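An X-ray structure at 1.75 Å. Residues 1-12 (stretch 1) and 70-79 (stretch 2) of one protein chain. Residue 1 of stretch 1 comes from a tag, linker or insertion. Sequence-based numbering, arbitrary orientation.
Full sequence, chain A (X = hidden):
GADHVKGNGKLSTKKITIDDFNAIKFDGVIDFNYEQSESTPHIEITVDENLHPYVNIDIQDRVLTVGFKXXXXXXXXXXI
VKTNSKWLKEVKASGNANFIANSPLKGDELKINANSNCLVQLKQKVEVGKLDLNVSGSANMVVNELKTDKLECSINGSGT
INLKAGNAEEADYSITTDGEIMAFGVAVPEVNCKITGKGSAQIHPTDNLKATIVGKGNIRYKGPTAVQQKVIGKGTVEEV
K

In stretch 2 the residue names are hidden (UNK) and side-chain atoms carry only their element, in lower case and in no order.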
ATOM      1  N   GLY A   1      35.895   9.513  -3.020  1.00 35.87           N
ATOM      2  CA  GLY A   1      34.559   9.305  -2.468  1.00 35.63           C
ATOM      3  C   GLY A   1      34.102   7.857  -2.500  1.00 39.15           C
ATOM      4  O   GLY A   1      34.926   6.935  -2.642  1.00 38.95           O
ATOM      5  N   ALA A   2      32.772   7.653  -2.365  1.00 34.80           N
ATOM      6  CA  ALA A   2      32.133   6.333  -2.367  1.00 33.72           C
ATOM      7  C   ALA A   2      32.411   5.585  -3.666  1.00 36.63           C
ATOM      8  O   ALA A   2      32.299   6.162  -4.752  1.00 36.64           O
ATOM      9  CB  ALA A   2      30.629   6.469  -2.164  1.00 33.41           C
ATOM     10  N   ASP A   3      32.819   4.316  -3.544  1.00 31.62           N
ATOM     11  CA  ASP A   3      33.069   3.485  -4.702  1.00 30.57           C
ATOM     12  C   ASP A   3      31.762   3.228  -5.431  1.00 31.85           C
ATOM     13  O   ASP A   3      30.707   3.125  -4.798  1.00 30.51           O
ATOM     14  CB  ASP A   3      33.675   2.133  -4.273  1.00 33.02           C
ATOM     15  CG  ASP A   3      35.078   2.156  -3.681  1.00 48.71           C
ATOM     16  OD1 ASP A   3      35.775   3.190  -3.828  1.00 49.62           O
ATOM     17  OD2 ASP A   3      35.494   1.123  -3.106  1.00 54.56           O
ATOM     18  N   HIS A   4      31.822   3.136  -6.748  1.00 26.26           N
ATOM     19  CA  HIS A   4      30.666   2.686  -7.505  1.00 24.51           C
ATOM     20  C   HIS A   4      30.850   1.204  -7.609  1.00 26.10           C
ATOM     21  O   HIS A   4      31.953   0.752  -7.954  1.00 26.77           O
ATOM     22  CB  HIS A   4      30.600   3.347  -8.884  1.00 24.64           C
ATOM     23  CG  HIS A   4      30.039   4.721  -8.860  1.00 26.79           C
ATOM     24  ND1 HIS A   4      28.758   4.975  -9.291  1.00 27.61           N
ATOM     25  CD2 HIS A   4      30.629   5.885  -8.503  1.00 28.65           C
ATOM     26  CE1 HIS A   4      28.595   6.280  -9.164  1.00 27.94           C
ATOM     27  NE2 HIS A   4      29.702   6.868  -8.698  1.00 28.55           N
ATOM     28  N   VAL A   5      29.828   0.434  -7.247  1.00 19.83           N
ATOM     29  CA  VAL A   5      29.937  -1.023  -7.337  1.00 18.61           C
ATOM     30  C   VAL A   5      28.788  -1.556  -8.193  1.00 19.59           C
ATOM     31  O   VAL A   5      27.815  -0.847  -8.451  1.00 19.64           O
ATOM     32  CB  VAL A   5      29.964  -1.720  -5.935  1.00 22.34           C
ATOM     33  CG1 VAL A   5      31.197  -1.313  -5.129  1.00 23.23           C
ATOM     34  CG2 VAL A   5      28.668  -1.466  -5.153  1.00 20.59           C
ATOM     35  N   LYS A   6      28.872  -2.825  -8.575  1.00 17.86           N
ATOM     36  CA  LYS A   6      27.774  -3.463  -9.288  1.00 17.48           C
ATOM     37  C   LYS A   6      27.750  -4.932  -8.944  1.00 21.80           C
ATOM     38  O   LYS A   6      28.791  -5.510  -8.628  1.00 21.06           O
ATOM     39  CB  LYS A   6      27.858  -3.246 -10.822  1.00 18.58           C
ATOM     40  CG  LYS A   6      29.063  -3.895 -11.506  1.00 22.42           C
ATOM     41  CD  LYS A   6      28.985  -3.710 -13.015  1.00 21.35           C
ATOM     42  CE  LYS A   6      30.227  -4.192 -13.700  1.00 25.43           C
ATOM     43  NZ  LYS A   6      30.127  -4.022 -15.187  1.00 25.75           N
ATOM     44  N   GLY A   7      26.564  -5.515  -9.006  1.00 18.09           N
ATOM     45  CA  GLY A   7      26.387  -6.931  -8.746  1.00 18.72           C
ATOM     46  C   GLY A   7      27.157  -7.809  -9.711  1.00 22.75           C
ATOM     47  O   GLY A   7      27.230  -7.515 -10.914  1.00 21.93           O
ATOM     48  N   ASN A   8      27.746  -8.905  -9.187  1.00 20.42           N
ATOM     49  CA  ASN A   8      28.520  -9.846 -10.005  1.00 20.86           C
ATOM     50  C   ASN A   8      27.596 -10.921 -10.655  1.00 23.80           C
ATOM     51  O   ASN A   8      28.089 -11.880 -11.273  1.00 23.06           O
ATOM     52  CB  ASN A   8      29.629 -10.501  -9.151  1.00 20.34           C
ATOM     53  CG  ASN A   8      29.152 -11.526  -8.136  1.00 28.89           C
ATOM     54  OD1 ASN A   8      27.947 -11.773  -7.952  1.00 23.66           O
ATOM     55  ND2 ASN A   8      30.099 -12.168  -7.459  1.00 25.57           N
ATOM     56  N   GLY A   9      26.280 -10.776 -10.473  1.00 21.79           N
ATOM     57  CA  GLY A   9      25.294 -11.666 -11.083  1.00 22.15           C
ATOM     58  C   GLY A   9      25.066 -13.001 -10.408  1.00 26.75           C
ATOM     59  O   GLY A   9      24.255 -13.786 -10.897  1.00 27.82           O
ATOM     60  N   LYS A  10      25.759 -13.264  -9.282  1.00 23.57           N
ATOM     61  CA  LYS A  10      25.628 -14.517  -8.538  1.00 23.24           C
ATOM     62  C   LYS A  10      24.865 -14.249  -7.240  1.00 25.70           C
ATOM     63  O   LYS A  10      25.428 -13.747  -6.270  1.00 25.33           O
ATOM     64  CB  LYS A  10      26.991 -15.158  -8.255  1.00 25.82           C
ATOM     65  CG  LYS A  10      27.770 -15.444  -9.526  1.00 33.79           C
ATOM     66  CD  LYS A  10      29.125 -15.982  -9.226  1.00 43.44           C
ATOM     67  CE  LYS A  10      29.869 -16.349 -10.490  1.00 49.41           C
ATOM     68  NZ  LYS A  10      31.133 -17.058 -10.171  1.00 56.11           N
ATOM     69  N   LEU A  11      23.569 -14.559  -7.246  1.00 22.23           N
ATOM     70  CA  LEU A  11      22.725 -14.342  -6.080  1.00 21.41           C
ATOM     71  C   LEU A  11      23.095 -15.272  -4.939  1.00 25.76           C
ATOM     72  O   LEU A  11      23.423 -16.441  -5.162  1.00 24.45           O
ATOM     73  CB  LEU A  11      21.230 -14.510  -6.418  1.00 20.93           C
ATOM     74  CG  LEU A  11      20.600 -13.573  -7.460  1.00 24.01           C
ATOM     75  CD1 LEU A  11      19.137 -13.966  -7.693  1.00 23.37           C
ATOM     76  CD2 LEU A  11      20.661 -12.096  -7.004  1.00 22.09           C
ATOM     77  N   SER A  12      23.051 -14.748  -3.712  1.00 22.22           N
ATOM     78  CA  SER A  12      23.264 -15.527  -2.494  1.00 21.78           C
ATOM     79  C   SER A  12      22.297 -15.025  -1.434  1.00 24.38           C
ATOM     80  O   SER A  12      21.911 -13.847  -1.453  1.00 20.88           O
ATOM     81  CB  SER A  12      24.709 -15.458  -2.001  1.00 25.87           C
ATOM     82  OG  SER A  12      25.020 -14.227  -1.364  1.00 29.72           O
ATOM     83  N   UNK A  70      27.157   2.704   2.084  1.00 22.19           N
ATOM     84  CA  UNK A  70      28.604   2.550   1.889  1.00 22.25           C
ATOM     85  C   UNK A  70      29.204   2.570   0.505  1.00 27.78           C
ATOM     86  O   UNK A  70      30.433   2.506   0.374  1.00 30.25           O
ATOM     87  N   UNK A  71      28.371   2.604  -0.517  1.00 22.84           N
ATOM     88  CA  UNK A  71      28.758   2.669  -1.935  1.00 22.70           C
ATOM     89  C   UNK A  71      27.563   3.003  -2.760  1.00 25.91           C
ATOM     90  O   UNK A  71      26.434   2.816  -2.301  1.00 23.88           O
ATOM     91  c   UNK A  71      29.350   1.339  -2.412  1.00 23.32           C
ATOM     92  N   UNK A  72      27.799   3.467  -3.995  1.00 24.65           N
ATOM     93  CA  UNK A  72      26.712   3.724  -4.941  1.00 23.65           C
ATOM     94  C   UNK A  72      26.550   2.423  -5.747  1.00 23.02           C
ATOM     95  O   UNK A  72      27.503   1.995  -6.390  1.00 20.02           O
ATOM     96  c   UNK A  72      28.407   7.043  -5.568  1.00 48.99           C
ATOM     97  n   UNK A  72      29.715   9.147  -5.405  1.00 74.07           N
ATOM     98  c   UNK A  72      27.195   6.255  -5.083  1.00 39.32           C
ATOM     99  c   UNK A  72      27.047   4.937  -5.846  1.00 27.41           C
ATOM    100  c   UNK A  72      28.499   8.419  -4.951  1.00 61.84           C
ATOM    101  N   UNK A  73      25.377   1.777  -5.675  1.00 18.88           N
ATOM    102  CA  UNK A  73      25.192   0.505  -6.381  1.00 18.16           C
ATOM    103  C   UNK A  73      24.621   0.838  -7.751  1.00 19.33           C
ATOM    104  O   UNK A  73      23.472   1.250  -7.863  1.00 18.19           O
ATOM    105  c   UNK A  73      24.316  -0.509  -5.577  1.00 21.10           C
ATOM    106  c   UNK A  73      24.081  -1.788  -6.382  1.00 19.65           C
ATOM    107  c   UNK A  73      24.968  -0.840  -4.223  1.00 20.98           C
ATOM    108  N   UNK A  74      25.434   0.692  -8.779  1.00 15.89           N
ATOM    109  CA  UNK A  74      25.029   1.018 -10.149  1.00 14.15           C
ATOM    110  C   UNK A  74      24.047   0.015 -10.736  1.00 19.03           C
ATOM    111  O   UNK A  74      23.261   0.361 -11.626  1.00 18.02           O
ATOM    112  o   UNK A  74      28.353   2.211 -11.203  1.00 21.26           O
ATOM    113  o   UNK A  74      26.722   3.276 -10.207  1.00 24.88           O
ATOM    114  c   UNK A  74      27.189   2.275 -10.795  1.00 23.65           C
ATOM    115  c   UNK A  74      26.266   1.090 -11.059  1.00 15.49           C
ATOM    116  N   UNK A  75      24.150  -1.250 -10.291  1.00 16.12           N
ATOM    117  CA  UNK A  75      23.268  -2.318 -10.750  1.00 15.28           C
ATOM    118  C   UNK A  75      23.295  -3.492  -9.792  1.00 18.12           C
ATOM    119  O   UNK A  75      24.358  -3.866  -9.280  1.00 17.81           O
ATOM    120  n   UNK A  75      21.263  -5.283 -13.444  1.00 17.43           N
ATOM    121  c   UNK A  75      23.675  -2.803 -12.168  1.00 15.56           C
ATOM    122  c   UNK A  75      22.333  -6.016 -13.106  1.00 17.46           C
ATOM    123  n   UNK A  75      23.300  -5.258 -12.591  1.00 18.47           N
ATOM    124  c   UNK A  75      21.576  -3.961 -13.161  1.00 17.98           C
ATOM    125  c   UNK A  75      22.844  -3.954 -12.677  1.00 17.13           C
ATOM    126  N   UNK A  76      22.116  -4.079  -9.568  1.00 14.22           N
ATOM    127  CA  UNK A  76      21.992  -5.324  -8.823  1.00 13.75           C
ATOM    128  C   UNK A  76      21.088  -6.257  -9.623  1.00 17.53           C
ATOM    129  O   UNK A  76      20.241  -5.786 -10.397  1.00 16.80           O
ATOM    130  c   UNK A  76      17.632  -3.243  -7.079  1.00 16.06           C
ATOM    131  c   UNK A  76      17.728  -4.618  -7.185  1.00 16.16           C
ATOM    132  c   UNK A  76      20.034  -3.075  -7.166  1.00 14.21           C
ATOM    133  c   UNK A  76      18.779  -2.468  -7.075  1.00 17.23           C
ATOM    134  c   UNK A  76      21.497  -5.117  -7.378  1.00 13.42           C
ATOM    135  c   UNK A  76      18.986  -5.226  -7.270  1.00 15.85           C
ATOM    136  c   UNK A  76      20.148  -4.462  -7.260  1.00 13.92           C
ATOM    137  N   UNK A  77      21.275  -7.570  -9.464  1.00 14.57           N
ATOM    138  CA  UNK A  77      20.501  -8.556 -10.238  1.00 13.99           C
ATOM    139  C   UNK A  77      19.058  -8.678  -9.696  1.00 16.76           C
ATOM    140  O   UNK A  77      18.094  -8.631 -10.459  1.00 17.08           O
ATOM    141  o   UNK A  77      22.543  -9.703 -10.814  1.00 17.31           O
ATOM    142  c   UNK A  77      20.492 -11.033 -10.967  1.00 17.64           C
ATOM    143  c   UNK A  77      21.249  -9.903 -10.210  1.00 16.38           C
ATOM    144  N   UNK A  78      18.937  -8.825  -8.377  1.00 13.61           N
ATOM    145  CA  UNK A  78      17.656  -8.922  -7.680  1.00 13.20           C
ATOM    146  C   UNK A  78      17.930  -8.598  -6.233  1.00 17.66           C
ATOM    147  O   UNK A  78      19.069  -8.761  -5.780  1.00 18.09           O
ATOM    148  c   UNK A  78      17.055 -10.347  -7.855  1.00 15.14           C
ATOM    149  c   UNK A  78      13.453 -11.791  -7.736  1.00 37.49           C
ATOM    150  n   UNK A  78      12.591 -10.648  -8.177  1.00 39.42           N
ATOM    151  c   UNK A  78      14.899 -11.626  -8.147  1.00 33.80           C
ATOM    152  c   UNK A  78      15.568 -10.450  -7.467  1.00 24.50           C
ATOM    153  N   UNK A  79      16.920  -8.095  -5.524  1.00 14.43           N
ATOM    154  CA  UNK A  79      17.066  -7.738  -4.112  1.00 14.18           C
ATOM    155  C   UNK A  79      15.777  -8.191  -3.413  1.00 18.82           C
ATOM    156  O   UNK A  79      14.719  -7.583  -3.604  1.00 17.25           O
ATOM    157  c   UNK A  79      17.341  -6.231  -3.971  1.00 15.08           C
ATOM    158  c   UNK A  79      18.840  -3.911  -1.339  1.00 23.02           C
ATOM    159  c   UNK A  79      18.543  -4.578  -0.172  1.00 21.25           C
ATOM    160  c   UNK A  79      17.860  -5.779  -0.216  1.00 21.31           C
ATOM    161  c   UNK A  79      17.792  -5.672  -2.635  1.00 16.81           C
ATOM    162  c   UNK A  79      17.468  -6.314  -1.444  1.00 20.78           C
ATOM    163  c   UNK A  79      18.447  -4.447  -2.566  1.00 20.09           C
TER
HETATM  164  O   HOH W   1      31.241   9.845  -3.032  1.00 38.96           O
HETATM  165  O   HOH W   2      32.518   2.783  -0.897  1.00 32.23           O
HETATM  166  O   HOH W   3      25.877  -5.893 -12.579  1.00 20.49           O

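Position 70 has no side-chain atoms, so it is Gly70. Its phi of 79° is one that glycine tolerates best. Its O accepts a hydrogen bond from water 2 at 2.5 Å, and the same water accepts one from Asp3 N at 3.1 Å. The two stretches are thus linked by water before the direct bonding begins.

Position 71 carries a single carbon. This CB lies 3.3 Å from Asp3 O and 4.0 Å from Val5 CG2. One carbon and nothing beyond it means alanine, Ala71. Its CA also lies 4.2 Å from Ala2 CB.

Position 72 has four carbons in a row ending in a nitrogen. One of its carbons lies over a face of the His4 ring, and its terminal nitrogen shares water 1 with Ala2 N. That is lysine, Lys72. Its CD is 3.8 Å from the His4 ring centroid, a CH-pi contact. Its NZ donates to water 1 at 2.9 Å, which also accepts from Ala2 N at 2.8 Å. In the backbone, Lys72 N donates to Asp3 O at 3.0 Å, and Lys72 O accepts from Val5 N at 2.9 Å.

Position 73 has one carbon bearing two more. One of the fork's tips meets Val5 CG2. A three-carbon fork is valine, Val73. Its CG2 is the tip in question, 3.9 Å from Val5 CG2. The two valines pair in parallel register, with side chains on the same face of the sheet.

Position 74 has two carbons, the second carrying two oxygens. One oxygen lies 2.8 Å from His4 ND1. A carboxylate this short is aspartate, Asp74. His4 ND1 donates to Asp74 OD1, almost straight at 173°. The carboxylate oxygen lies at the edge of the imidazole, near its plane, which leaves a ring face to Lys72. Asp74 N donates to Val5 O at 2.9 Å.

Position 75 has one carbon and then a five-membered ring of three carbons and two nitrogens. One ring nitrogen shares water 3 with Gly7 O. This is histidine, His75. Its ND1 and Gly7 O both lie 2.7 Å from water 3, which donates to Gly7 O. His75 O accepts from Gly7 N at 2.8 Å.

Position 76 has one carbon and a six-carbon ring, with no heteroatom: Phe76. Its CB points away from stretch 1, and the ring makes no contact there.

Position 77 has one carbon bearing an oxygen and a carbon. The oxygen is 3.4 Å from Gly9 CA, and the CB is 3.9 Å from Leu11 CD2. This is threonine, Thr77, and the oxygen is OG1.

Position 78 again has four carbons ending in nitrogen. Its CB is 4.1 Å from Leu11 CD2, but the end of its side chain leads away. This is Lys78.

Position 79 has one carbon and a six-carbon ring: Phe79. Phe79 is buried, and its CB points away from stretch 1.

The contact is a short parallel pairing. Four backbone hydrogen bonds join the two stretches, and Val5 uses both its N and its O. Ala71, Val5 and Val73 supply apolar packing. The His4 ring is engaged twice, by Asp74 OD1 at its edge and by Lys72 CD over one face. Farther along, Leu11 rests against Thr77 and Lys78.

Stretch 2 (70-79) GAKVDHFTKF
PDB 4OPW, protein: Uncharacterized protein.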